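Long-range contacts in putative O-methyltransferase (Klebsiella pneumoniae subsp. pneumoniae, PDB 3TFW), which probably transfers a methyl group from S-adenosylmethionine to an oxygen atom of its substrate: residues P28-V33 / T78-R83; L91-A96 / V117-G122; E129-C134 / L157-P162; A205-T210 / G218-W223. One frame throughout, in Å; residues are numbered along the deposited sequence.

The four contacts sample a class I methyltransferase fold from its helical layer to its dimer surface. Interaction 2 joins two parallel strands at one edge of the central sheet. Interaction 4 is the antiparallel hairpin at the other end; the centres of interactions 2 and 4 are about 24 Å apart. Interaction 1 packs helix 28-39 on helix 76-82. It touches interaction 2 where Ala-82 CB meets Val-117 CG2 at 3.6 Å. Interaction 3 links the loop after helix 124-129 to the end of helix 149-158 and touches interaction 2 through Leu-92 CD2 and Leu-131 CD2, 3.7 Å apart. The cofactor site of this family usually lies at the C-terminal ends of the parallel strands, including strand 90-95.

Interaction 1 (P28-V33 / T78-R83); sequences PVLDRV and TIWMAR
Leu-30 contributes most to the contact; its branches meet three residues of the 78-83 segment. Its CD1 reaches the indole of Trp-80 at an oblique angle, 3.5 Å from CZ2. The two side chains cross at about a right angle. Its CD2 slides past Ile-79 and lies 3.8 Å from CG2 of that residue. Val-33 adds a second apolar touch. Its CG2 meets Ile-79 CD1 at 3.6 Å, tip to tip.

The remaining contacts are between aliphatic carbons and a guanidinium group. The Arg-83 chain is extended from CG to NE, which carries its flat end across to helix 28-39. There Leu-30 CD2 lies over one face, and Leu-30 CG is 3.7 Å from Arg-83 NH1. Val-29 stands at the guanidinium edge, its CB near the plane and 3.9 Å from Arg-83 NH2. No hydrogen bond joins the two segments. The charge of Arg-83 is instead paired with Asp-27, whose OD1 also accepts a hydrogen bond from Leu-30 N at the start of helix 28-39. The same aspartate thus ties Arg-83 to this helix start.

The two helical segments run nearly antiparallel, at 154°, with axes 11.7 Å apart. Ala-111 fills in beside Val-29 and Ile-79. Helix 49-62 packs on Trp-80, helix 98-110 meets Val-33, and strand 90-95 lies against Thr-78 and Met-81.

Interaction 2 (L91-A96 / V117-G122); sequences LLTLEA and VTLREG
Thr-93 and Arg-120 stand at the middle of a parallel strand pair held by five backbone hydrogen bonds. The bond from Arg-120 N to Thr-93 O is 3.0 Å long and nearly straight. Thr-93 N in turn donates to Thr-118 O at 2.9 Å. Toward the C-terminal end Glu-95 N reaches Arg-120 O at 3.3 Å, a longer bond with the donor tilted from the carbonyl plane.

Side chains pack on both faces. On one, Thr-93 CG2 touches Val-117 CG1 at 3.8 Å and Leu-119 CD1 at 3.9 Å. On the other, Leu-94 and Arg-120 lie side by side, and Leu-92 CD1 comes 3.9 Å from Arg-120 CG. A water bridges Ala-96 O and Glu-121 OE2 at the C-terminal ends of the strands.

The strands belong to the beta-alpha-beta unit of strand 90-95, helix 98-110 and strand 117-121. This is part of the Rossmann-like class I methyltransferase sheet. In relatives an acidic residue at the end of the second strand commonly binds the ribose of S-adenosylmethionine, and Glu-95, at the end of strand 90-95, probably occupies the matching place.

Further out, Leu-73 N donates to Glu-95 OE1, and Asp-97 N donates to OE2. The Thr-93 hydroxyl lies anti to its own backbone nitrogen (chi1 -174°). There it bonds to Thr-72 and Glu-69, while CG2 keeps the side facing strand 117-121. Helix 76-82 packs on Leu-91 and Val-117.

Interaction 3 (E129-C134 / L157-P162); sequences ESLGEC and LRYSRP
A turn after helix 124-129 is fastened to the end of helix 149-158 by Tyr-159, which reaches into the turn at Gly-132. Gly-132 has positive phi where the chain leaves helical geometry. Its carbonyl oxygen accepts a hydrogen bond from the Tyr-159 hydroxyl, with OH 2.6 Å from O. The bond lies in the carbonyl plane, on a lone pair. The same OH accepts a hydrogen bond from a water, which in turn accepts one from Gly-132 N.

The ring has an aliphatic carbon over each face. Leu-131 CD1 makes a CH-pi contact, 4.0 Å from the ring centroid, and CG of Arg-158, the residue before Tyr-159, lies over the opposite face. Cys-134 CB touches CE1 of Tyr-159 at 3.7 Å, and the Cys-134 sulfur makes an oblique sulfur-aromatic contact. The bend of the Arg-158 chain at chi2 (69°) brings its guanidinium back toward the turn. A second water joins Arg-158 NH1, at 2.7 Å, to Cys-134 O, at 2.8 Å.

The contact lies at the protein surface. Tyr-159 also shares a backbone hydrogen bond with Phe-137, just before strand 139-142. Leu-131 reaches Leu-92 on strand 90-95.

Interaction 4 (A205-T210 / G218-W223); sequences ATALQT and GFTLAW
Strands 203-211 and 217-224 form an antiparallel hairpin in which Thr-206 with Leu-221 and Leu-208 with Phe-219 are the hydrogen-bonded pairs. Thr-206 N donates to Leu-221 O at 2.9 Å, and Leu-221 N returns a bond to Thr-206 O at 3.0 Å. Leu-208 and Phe-219 exchange bonds in the same way. At Gln-209 and Gly-218 the CA atoms come within 4.0 Å, where the glycine leaves room for this close approach.

The largest side-chain contact is that of Phe-219. Its CG sits between backbone N and carbonyl carbon (chi1 69°), which turns the ring over strand 203-211. There it runs beside Leu-208, whose CD1 lies 3.8 Å from Phe-219 CZ. Thr-210 CG2 comes to the ring edge, 3.9 Å from CE2 of Phe-219. On the other face small residues meet. Ala-205 CB is 3.8 Å from Ala-222 CB, and Ala-207 CB is 4.0 Å from Thr-220 CG2. Met-197 of helix 185-199 packs on Ala-205, Thr-220 and Ala-222.

Thr-206 OG1 bonds to Asn-50 O of the second subunit, Gln-209 NE2 to Trp-12 O and Asp-16 OD1 of that subunit, and Gln-209 OE1 to Trp-216 of its own chain. The hairpin is held by backbone bonds and apolar packing, while the polar ends of Thr-206 and Gln-209 find partners on the second subunit, so strand 203-211 is both a sheet strand and part of the dimer interface.

Interaction 1 (P28-V33 / T78-R83)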
# COMPACT_ATOMS: atom_id res chain seq x y z
N PRO A 28 -4.17 -22.68 -8.16
CA PRO A 28 -4.98 -23.34 -9.19
C PRO A 28 -6.37 -22.72 -9.35
O PRO A 28 -6.83 -22.51 -10.46
CB PRO A 28 -5.10 -24.79 -8.69
CG PRO A 28 -3.96 -24.96 -7.75
CD PRO A 28 -3.80 -23.62 -7.09
N VAL A 29 -7.03 -22.41 -8.23
CA VAL A 29 -8.37 -21.82 -8.31
C VAL A 29 -8.36 -20.40 -8.88
O VAL A 29 -9.20 -20.07 -9.72
CB VAL A 29 -9.18 -21.97 -6.97
CG1 VAL A 29 -8.27 -21.98 -5.78
CG2 VAL A 29 -10.25 -20.90 -6.83
N LEU A 30 -7.39 -19.57 -8.47
CA LEU A 30 -7.27 -18.22 -9.03
C LEU A 30 -6.96 -18.25 -10.52
O LEU A 30 -7.49 -17.43 -11.28
CB LEU A 30 -6.24 -17.37 -8.27
CG LEU A 30 -6.60 -16.93 -6.86
CD1 LEU A 30 -5.48 -16.10 -6.28
CD2 LEU A 30 -7.92 -16.16 -6.82
N ASP A 31 -6.10 -19.18 -10.93
CA ASP A 31 -5.80 -19.39 -12.35
C ASP A 31 -7.09 -19.68 -13.11
O ASP A 31 -7.33 -19.11 -14.17
CB ASP A 31 -4.83 -20.57 -12.55
CG ASP A 31 -3.41 -20.27 -12.07
OD1 ASP A 31 -3.01 -19.09 -11.99
OD2 ASP A 31 -2.68 -21.24 -11.77
N ARG A 32 -7.92 -20.56 -12.56
CA ARG A 32 -9.17 -20.97 -13.20
C ARG A 32 -10.18 -19.82 -13.24
O ARG A 32 -10.89 -19.65 -14.24
CB ARG A 32 -9.75 -22.19 -12.50
CG ARG A 32 -10.84 -22.90 -13.28
CD ARG A 32 -11.04 -24.32 -12.79
NE ARG A 32 -12.31 -24.87 -13.26
CZ ARG A 32 -12.75 -26.09 -12.99
NH1 ARG A 32 -12.02 -26.93 -12.26
NH2 ARG A 32 -13.92 -26.49 -13.47
N VAL A 33 -10.23 -19.03 -12.17
CA VAL A 33 -11.10 -17.84 -12.14
C VAL A 33 -10.79 -16.91 -13.31
O VAL A 33 -11.71 -16.45 -14.00
CB VAL A 33 -10.98 -17.08 -10.79
CG1 VAL A 33 -11.58 -15.68 -10.89
CG2 VAL A 33 -11.66 -17.87 -9.68
N THR A 78 -12.63 -9.95 -5.45
CA THR A 78 -13.55 -10.42 -4.43
C THR A 78 -12.96 -11.62 -3.71
O THR A 78 -12.96 -11.69 -2.50
CB THR A 78 -14.92 -10.83 -5.00
OG1 THR A 78 -15.30 -9.93 -6.05
CG2 THR A 78 -15.98 -10.82 -3.90
N ILE A 79 -12.43 -12.57 -4.49
CA ILE A 79 -11.89 -13.79 -3.91
C ILE A 79 -10.64 -13.55 -3.08
O ILE A 79 -10.51 -14.12 -2.00
CB ILE A 79 -11.64 -14.86 -4.98
CG1 ILE A 79 -13.00 -15.37 -5.51
CG2 ILE A 79 -10.88 -16.04 -4.38
CD1 ILE A 79 -12.91 -15.96 -6.92
N TRP A 80 -9.74 -12.69 -3.57
CA TRP A 80 -8.55 -12.31 -2.81
C TRP A 80 -8.93 -11.79 -1.43
O TRP A 80 -8.34 -12.17 -0.40
CB TRP A 80 -7.76 -11.24 -3.56
CG TRP A 80 -6.73 -11.77 -4.50
CD1 TRP A 80 -6.77 -11.74 -5.86
CD2 TRP A 80 -5.48 -12.37 -4.15
NE1 TRP A 80 -5.62 -12.30 -6.39
CE2 TRP A 80 -4.82 -12.70 -5.35
CE3 TRP A 80 -4.87 -12.68 -2.93
CZ2 TRP A 80 -3.55 -13.30 -5.38
CZ3 TRP A 80 -3.60 -13.29 -2.95
CH2 TRP A 80 -2.97 -13.60 -4.17
N MSE A 81 -9.94 -10.92 -1.40
CA MSE A 81 -10.38 -10.35 -0.15
C MSE A 81 -11.14 -11.34 0.70
O MSE A 81 -10.83 -11.49 1.89
CB MSE A 81 -11.17 -9.05 -0.37
CG MSE A 81 -10.26 -7.93 -0.87
SE MSE A 81 -11.25 -6.27 -1.03
CE MSE A 81 -12.26 -6.70 -2.66
N ALA A 82 -12.10 -12.05 0.10
CA ALA A 82 -13.00 -12.92 0.86
C ALA A 82 -12.30 -14.07 1.56
O ALA A 82 -12.70 -14.47 2.67
CB ALA A 82 -14.13 -13.44 -0.05
N ARG A 83 -11.23 -14.60 0.96
CA ARG A 83 -10.45 -15.68 1.60
C ARG A 83 -9.88 -15.30 2.97
O ARG A 83 -9.64 -16.17 3.81
CB ARG A 83 -9.31 -16.12 0.70
CG ARG A 83 -9.73 -17.04 -0.40
CD ARG A 83 -8.66 -17.06 -1.45
NE ARG A 83 -8.90 -18.11 -2.43
CZ ARG A 83 -7.98 -18.53 -3.29
NH1 ARG A 83 -6.76 -18.00 -3.28
NH2 ARG A 83 -8.28 -19.50 -4.15

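Interaction 2 (L91-A96 / V117-G122)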
# COMPACT_ATOMS: atom_id res chain seq x y z
N LEU A 91 -18.71 -10.25 2.91
CA LEU A 91 -18.30 -9.31 1.87
C LEU A 91 -19.50 -9.07 0.96
O LEU A 91 -20.04 -10.01 0.34
CB LEU A 91 -17.10 -9.85 1.08
CG LEU A 91 -16.40 -8.84 0.15
CD1 LEU A 91 -15.00 -9.36 -0.20
CD2 LEU A 91 -17.20 -8.57 -1.13
N LEU A 92 -19.93 -7.82 0.89
CA LEU A 92 -21.02 -7.45 0.00
C LEU A 92 -20.39 -6.89 -1.27
O LEU A 92 -19.58 -5.97 -1.21
CB LEU A 92 -21.92 -6.38 0.65
CG LEU A 92 -22.98 -5.76 -0.26
CD1 LEU A 92 -24.01 -6.80 -0.69
CD2 LEU A 92 -23.68 -4.56 0.39
N THR A 93 -20.74 -7.45 -2.42
CA THR A 93 -20.16 -6.97 -3.67
C THR A 93 -21.27 -6.61 -4.66
O THR A 93 -22.28 -7.32 -4.78
CB THR A 93 -19.10 -7.94 -4.28
OG1 THR A 93 -18.49 -7.33 -5.44
CG2 THR A 93 -19.73 -9.27 -4.69
N LEU A 94 -21.09 -5.49 -5.34
CA LEU A 94 -22.12 -4.92 -6.20
C LEU A 94 -21.71 -4.95 -7.66
O LEU A 94 -20.62 -4.49 -8.01
CB LEU A 94 -22.41 -3.47 -5.77
CG LEU A 94 -22.63 -3.26 -4.27
CD1 LEU A 94 -22.89 -1.75 -3.97
CD2 LEU A 94 -23.78 -4.13 -3.77
N GLU A 95 -22.59 -5.50 -8.50
CA GLU A 95 -22.34 -5.62 -9.93
C GLU A 95 -23.60 -5.28 -10.71
O GLU A 95 -24.67 -5.85 -10.45
CB GLU A 95 -21.86 -7.04 -10.27
CG GLU A 95 -21.57 -7.26 -11.78
CD GLU A 95 -20.61 -6.23 -12.35
OE1 GLU A 95 -19.50 -6.10 -11.81
OE2 GLU A 95 -20.98 -5.55 -13.34
N ALA A 96 -23.47 -4.36 -11.65
CA ALA A 96 -24.61 -3.92 -12.48
C ALA A 96 -24.88 -4.82 -13.68
O ALA A 96 -26.03 -4.98 -14.12
CB ALA A 96 -24.40 -2.48 -12.94
N VAL A 117 -19.64 -14.33 0.81
CA VAL A 117 -19.91 -13.26 -0.14
C VAL A 117 -21.38 -13.17 -0.49
O VAL A 117 -22.02 -14.19 -0.78
CB VAL A 117 -19.08 -13.39 -1.43
CG1 VAL A 117 -19.42 -12.26 -2.40
CG2 VAL A 117 -17.58 -13.40 -1.10
N THR A 118 -21.90 -11.94 -0.46
CA THR A 118 -23.22 -11.66 -0.97
C THR A 118 -23.08 -10.78 -2.21
O THR A 118 -22.51 -9.68 -2.15
CB THR A 118 -24.12 -10.98 0.10
OG1 THR A 118 -24.29 -11.86 1.22
CG2 THR A 118 -25.50 -10.65 -0.47
N LEU A 119 -23.57 -11.30 -3.33
CA LEU A 119 -23.50 -10.60 -4.61
C LEU A 119 -24.87 -10.00 -4.92
O LEU A 119 -25.85 -10.72 -5.09
CB LEU A 119 -23.03 -11.56 -5.71
CG LEU A 119 -23.05 -11.12 -7.19
CD1 LEU A 119 -22.46 -9.74 -7.38
CD2 LEU A 119 -22.31 -12.13 -8.06
N ARG A 120 -24.92 -8.67 -4.97
CA ARG A 120 -26.15 -7.96 -5.30
C ARG A 120 -26.05 -7.34 -6.68
O ARG A 120 -25.30 -6.39 -6.91
CB ARG A 120 -26.48 -6.89 -4.25
CG ARG A 120 -27.07 -7.47 -2.96
CD ARG A 120 -27.84 -6.44 -2.13
NE ARG A 120 -28.10 -6.98 -0.80
CZ ARG A 120 -28.80 -6.38 0.16
NH1 ARG A 120 -29.34 -5.19 -0.03
NH2 ARG A 120 -28.97 -7.00 1.32
N GLU A 121 -26.82 -7.91 -7.61
CA GLU A 121 -26.84 -7.50 -9.00
C GLU A 121 -27.85 -6.36 -9.20
O GLU A 121 -28.98 -6.44 -8.74
CB GLU A 121 -27.17 -8.70 -9.89
CG GLU A 121 -27.23 -8.40 -11.39
CD GLU A 121 -27.74 -9.58 -12.20
OE1 GLU A 121 -27.56 -10.74 -11.78
OE2 GLU A 121 -28.32 -9.34 -13.27
N GLY A 122 -27.44 -5.34 -9.94
CA GLY A 122 -28.26 -4.15 -10.17
C GLY A 122 -27.40 -2.90 -10.10
O GLY A 122 -26.22 -2.98 -9.75
O HOH W 1 -28.37 -6.80 -14.19

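Interaction 3 (E129-C134 / L157-P162)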
# COMPACT_ATOMS: atom_id res chain seq x y z
N GLU A 129 -28.45 2.55 -1.77
CA GLU A 129 -29.65 3.23 -1.24
C GLU A 129 -30.55 2.30 -0.42
O GLU A 129 -31.32 2.76 0.43
CB GLU A 129 -30.47 3.86 -2.38
CG GLU A 129 -29.81 5.06 -3.03
CD GLU A 129 -30.36 5.36 -4.41
OE1 GLU A 129 -31.29 4.66 -4.85
OE2 GLU A 129 -29.86 6.30 -5.05
N SER A 130 -30.44 0.99 -0.67
CA SER A 130 -31.28 -0.03 -0.02
C SER A 130 -30.68 -0.67 1.23
O SER A 130 -31.30 -1.56 1.82
CB SER A 130 -31.64 -1.14 -1.02
OG SER A 130 -32.23 -0.62 -2.19
N LEU A 131 -29.49 -0.23 1.64
CA LEU A 131 -28.80 -0.84 2.78
C LEU A 131 -29.48 -0.60 4.12
O LEU A 131 -29.42 -1.45 5.01
CB LEU A 131 -27.33 -0.39 2.84
CG LEU A 131 -26.40 -0.92 1.75
CD1 LEU A 131 -25.01 -0.29 1.87
CD2 LEU A 131 -26.32 -2.43 1.79
N GLY A 132 -30.11 0.56 4.27
CA GLY A 132 -30.82 0.90 5.51
C GLY A 132 -29.86 0.98 6.69
O GLY A 132 -28.76 1.50 6.56
N GLU A 133 -30.28 0.45 7.84
CA GLU A 133 -29.48 0.53 9.07
C GLU A 133 -28.41 -0.57 9.17
O GLU A 133 -28.29 -1.26 10.19
CB GLU A 133 -30.37 0.61 10.33
CG GLU A 133 -31.59 -0.33 10.33
CD GLU A 133 -32.48 -0.15 11.57
OE1 GLU A 133 -33.69 0.15 11.40
OE2 GLU A 133 -31.98 -0.33 12.71
N CYS A 134 -27.62 -0.70 8.11
CA CYS A 134 -26.50 -1.64 7.99
C CYS A 134 -25.36 -1.21 8.92
O CYS A 134 -25.07 -0.01 9.00
CB CYS A 134 -26.02 -1.60 6.53
SG CYS A 134 -24.92 -2.89 6.00
N LEU A 157 -18.68 6.73 3.11
CA LEU A 157 -18.54 7.47 4.36
C LEU A 157 -19.71 7.21 5.30
O LEU A 157 -19.53 7.07 6.51
CB LEU A 157 -18.36 8.97 4.10
CG LEU A 157 -16.93 9.40 3.77
CD1 LEU A 157 -16.91 10.73 3.01
CD2 LEU A 157 -16.04 9.46 5.03
N ARG A 158 -20.91 7.12 4.73
CA ARG A 158 -22.10 6.81 5.49
C ARG A 158 -21.97 5.46 6.19
O ARG A 158 -22.37 5.32 7.34
CB ARG A 158 -23.34 6.86 4.59
CG ARG A 158 -24.59 6.13 5.13
CD ARG A 158 -25.20 6.82 6.36
NE ARG A 158 -26.42 6.14 6.81
CZ ARG A 158 -26.44 5.08 7.62
NH1 ARG A 158 -25.32 4.54 8.09
NH2 ARG A 158 -27.61 4.54 7.95
N TYR A 159 -21.39 4.47 5.51
CA TYR A 159 -21.24 3.14 6.08
C TYR A 159 -19.82 2.82 6.54
O TYR A 159 -19.32 1.71 6.33
CB TYR A 159 -21.80 2.08 5.12
CG TYR A 159 -23.32 2.21 4.96
CD1 TYR A 159 -24.18 1.83 5.99
CD2 TYR A 159 -23.87 2.74 3.80
CE1 TYR A 159 -25.57 1.96 5.86
CE2 TYR A 159 -25.26 2.88 3.66
CZ TYR A 159 -26.09 2.49 4.70
OH TYR A 159 -27.46 2.62 4.57
N SER A 160 -19.20 3.80 7.20
CA SER A 160 -17.85 3.68 7.75
C SER A 160 -17.87 3.84 9.27
O SER A 160 -18.84 4.35 9.82
CB SER A 160 -16.94 4.77 7.17
OG SER A 160 -16.62 4.48 5.82
N ARG A 161 -16.79 3.41 9.90
CA ARG A 161 -16.52 3.64 11.33
C ARG A 161 -15.09 4.19 11.44
O ARG A 161 -14.32 4.13 10.47
CB ARG A 161 -16.70 2.35 12.15
CG ARG A 161 -16.05 1.07 11.57
CD ARG A 161 -14.66 0.83 12.11
NE ARG A 161 -14.11 -0.49 11.77
CZ ARG A 161 -12.83 -0.81 11.90
NH1 ARG A 161 -11.97 0.08 12.38
NH2 ARG A 161 -12.39 -2.02 11.57
N PRO A 162 -14.73 4.77 12.61
CA PRO A 162 -13.33 5.17 12.72
C PRO A 162 -12.39 3.99 12.51
O PRO A 162 -12.56 2.94 13.14
CB PRO A 162 -13.22 5.73 14.15
CG PRO A 162 -14.62 6.20 14.47
CD PRO A 162 -15.55 5.27 13.73
O HOH W 2 -28.92 3.00 2.55
O HOH W 3 -26.17 2.45 9.63

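Interaction 4 (A205-T210 / G218-W223)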
# COMPACT_ATOMS: atom_id res chain seq x y z
N ALA A 205 -5.93 10.74 3.77
CA ALA A 205 -5.77 10.03 2.51
C ALA A 205 -4.42 10.23 1.84
O ALA A 205 -3.75 11.24 2.06
CB ALA A 205 -6.89 10.43 1.56
N THR A 206 -4.04 9.25 1.03
CA THR A 206 -2.88 9.36 0.15
C THR A 206 -3.22 8.63 -1.14
O THR A 206 -4.30 8.04 -1.27
CB THR A 206 -1.61 8.77 0.79
OG1 THR A 206 -0.46 9.12 0.00
CG2 THR A 206 -1.70 7.23 0.92
N ALA A 207 -2.32 8.69 -2.11
CA ALA A 207 -2.47 7.96 -3.34
C ALA A 207 -1.10 7.50 -3.81
O ALA A 207 -0.10 8.20 -3.58
CB ALA A 207 -3.13 8.84 -4.39
N LEU A 208 -1.03 6.32 -4.43
CA LEU A 208 0.21 5.83 -5.01
C LEU A 208 0.00 5.50 -6.48
O LEU A 208 -0.96 4.82 -6.86
CB LEU A 208 0.74 4.59 -4.28
CG LEU A 208 1.06 4.64 -2.78
CD1 LEU A 208 1.44 3.25 -2.27
CD2 LEU A 208 2.17 5.63 -2.47
N GLN A 209 0.90 6.01 -7.32
CA GLN A 209 0.95 5.58 -8.72
C GLN A 209 1.72 4.27 -8.81
O GLN A 209 2.75 4.10 -8.13
CB GLN A 209 1.67 6.62 -9.58
CG GLN A 209 1.04 7.97 -9.60
CD GLN A 209 1.77 8.90 -10.54
OE1 GLN A 209 1.82 8.65 -11.74
NE2 GLN A 209 2.32 9.99 -10.01
N THR A 210 1.24 3.36 -9.64
CA THR A 210 1.85 2.05 -9.77
C THR A 210 2.18 1.75 -11.23
O THR A 210 1.58 2.33 -12.14
CB THR A 210 0.93 0.93 -9.23
OG1 THR A 210 -0.31 0.94 -9.96
CG2 THR A 210 0.65 1.12 -7.72
N GLY A 218 -2.94 3.84 -10.75
CA GLY A 218 -2.77 4.25 -9.36
C GLY A 218 -4.03 4.08 -8.56
O GLY A 218 -5.11 3.84 -9.12
N PHE A 219 -3.90 4.24 -7.24
CA PHE A 219 -5.01 4.04 -6.33
C PHE A 219 -4.96 5.02 -5.15
O PHE A 219 -3.89 5.51 -4.79
CB PHE A 219 -5.06 2.59 -5.84
CG PHE A 219 -3.92 2.20 -4.92
CD1 PHE A 219 -4.07 2.27 -3.53
CD2 PHE A 219 -2.71 1.72 -5.44
CE1 PHE A 219 -3.02 1.90 -2.68
CE2 PHE A 219 -1.66 1.35 -4.58
CZ PHE A 219 -1.80 1.44 -3.22
N THR A 220 -6.11 5.29 -4.56
CA THR A 220 -6.17 6.06 -3.32
C THR A 220 -6.39 5.14 -2.13
O THR A 220 -6.96 4.05 -2.26
CB THR A 220 -7.28 7.12 -3.36
OG1 THR A 220 -8.55 6.49 -3.53
CG2 THR A 220 -7.04 8.08 -4.51
N LEU A 221 -5.93 5.59 -0.97
CA LEU A 221 -6.11 4.87 0.27
C LEU A 221 -6.47 5.92 1.30
O LEU A 221 -5.74 6.91 1.44
CB LEU A 221 -4.79 4.19 0.63
CG LEU A 221 -4.74 2.99 1.56
CD1 LEU A 221 -5.62 1.85 1.08
CD2 LEU A 221 -3.28 2.51 1.63
N ALA A 222 -7.60 5.74 1.99
CA ALA A 222 -8.08 6.74 2.95
C ALA A 222 -8.50 6.05 4.24
O ALA A 222 -9.18 5.02 4.20
CB ALA A 222 -9.25 7.55 2.37
N TRP A 223 -8.06 6.60 5.37
CA TRP A 223 -8.41 6.12 6.70
C TRP A 223 -9.50 7.04 7.22
O TRP A 223 -9.40 8.26 7.10
CB TRP A 223 -7.15 6.18 7.60
CG TRP A 223 -7.37 6.04 9.09
CD1 TRP A 223 -7.82 7.00 9.96
CD2 TRP A 223 -7.11 4.88 9.89
NE1 TRP A 223 -7.87 6.51 11.24
CE2 TRP A 223 -7.43 5.21 11.23
CE3 TRP A 223 -6.63 3.59 9.61
CZ2 TRP A 223 -7.30 4.30 12.28
CZ3 TRP A 223 -6.50 2.68 10.66
CH2 TRP A 223 -6.84 3.04 11.97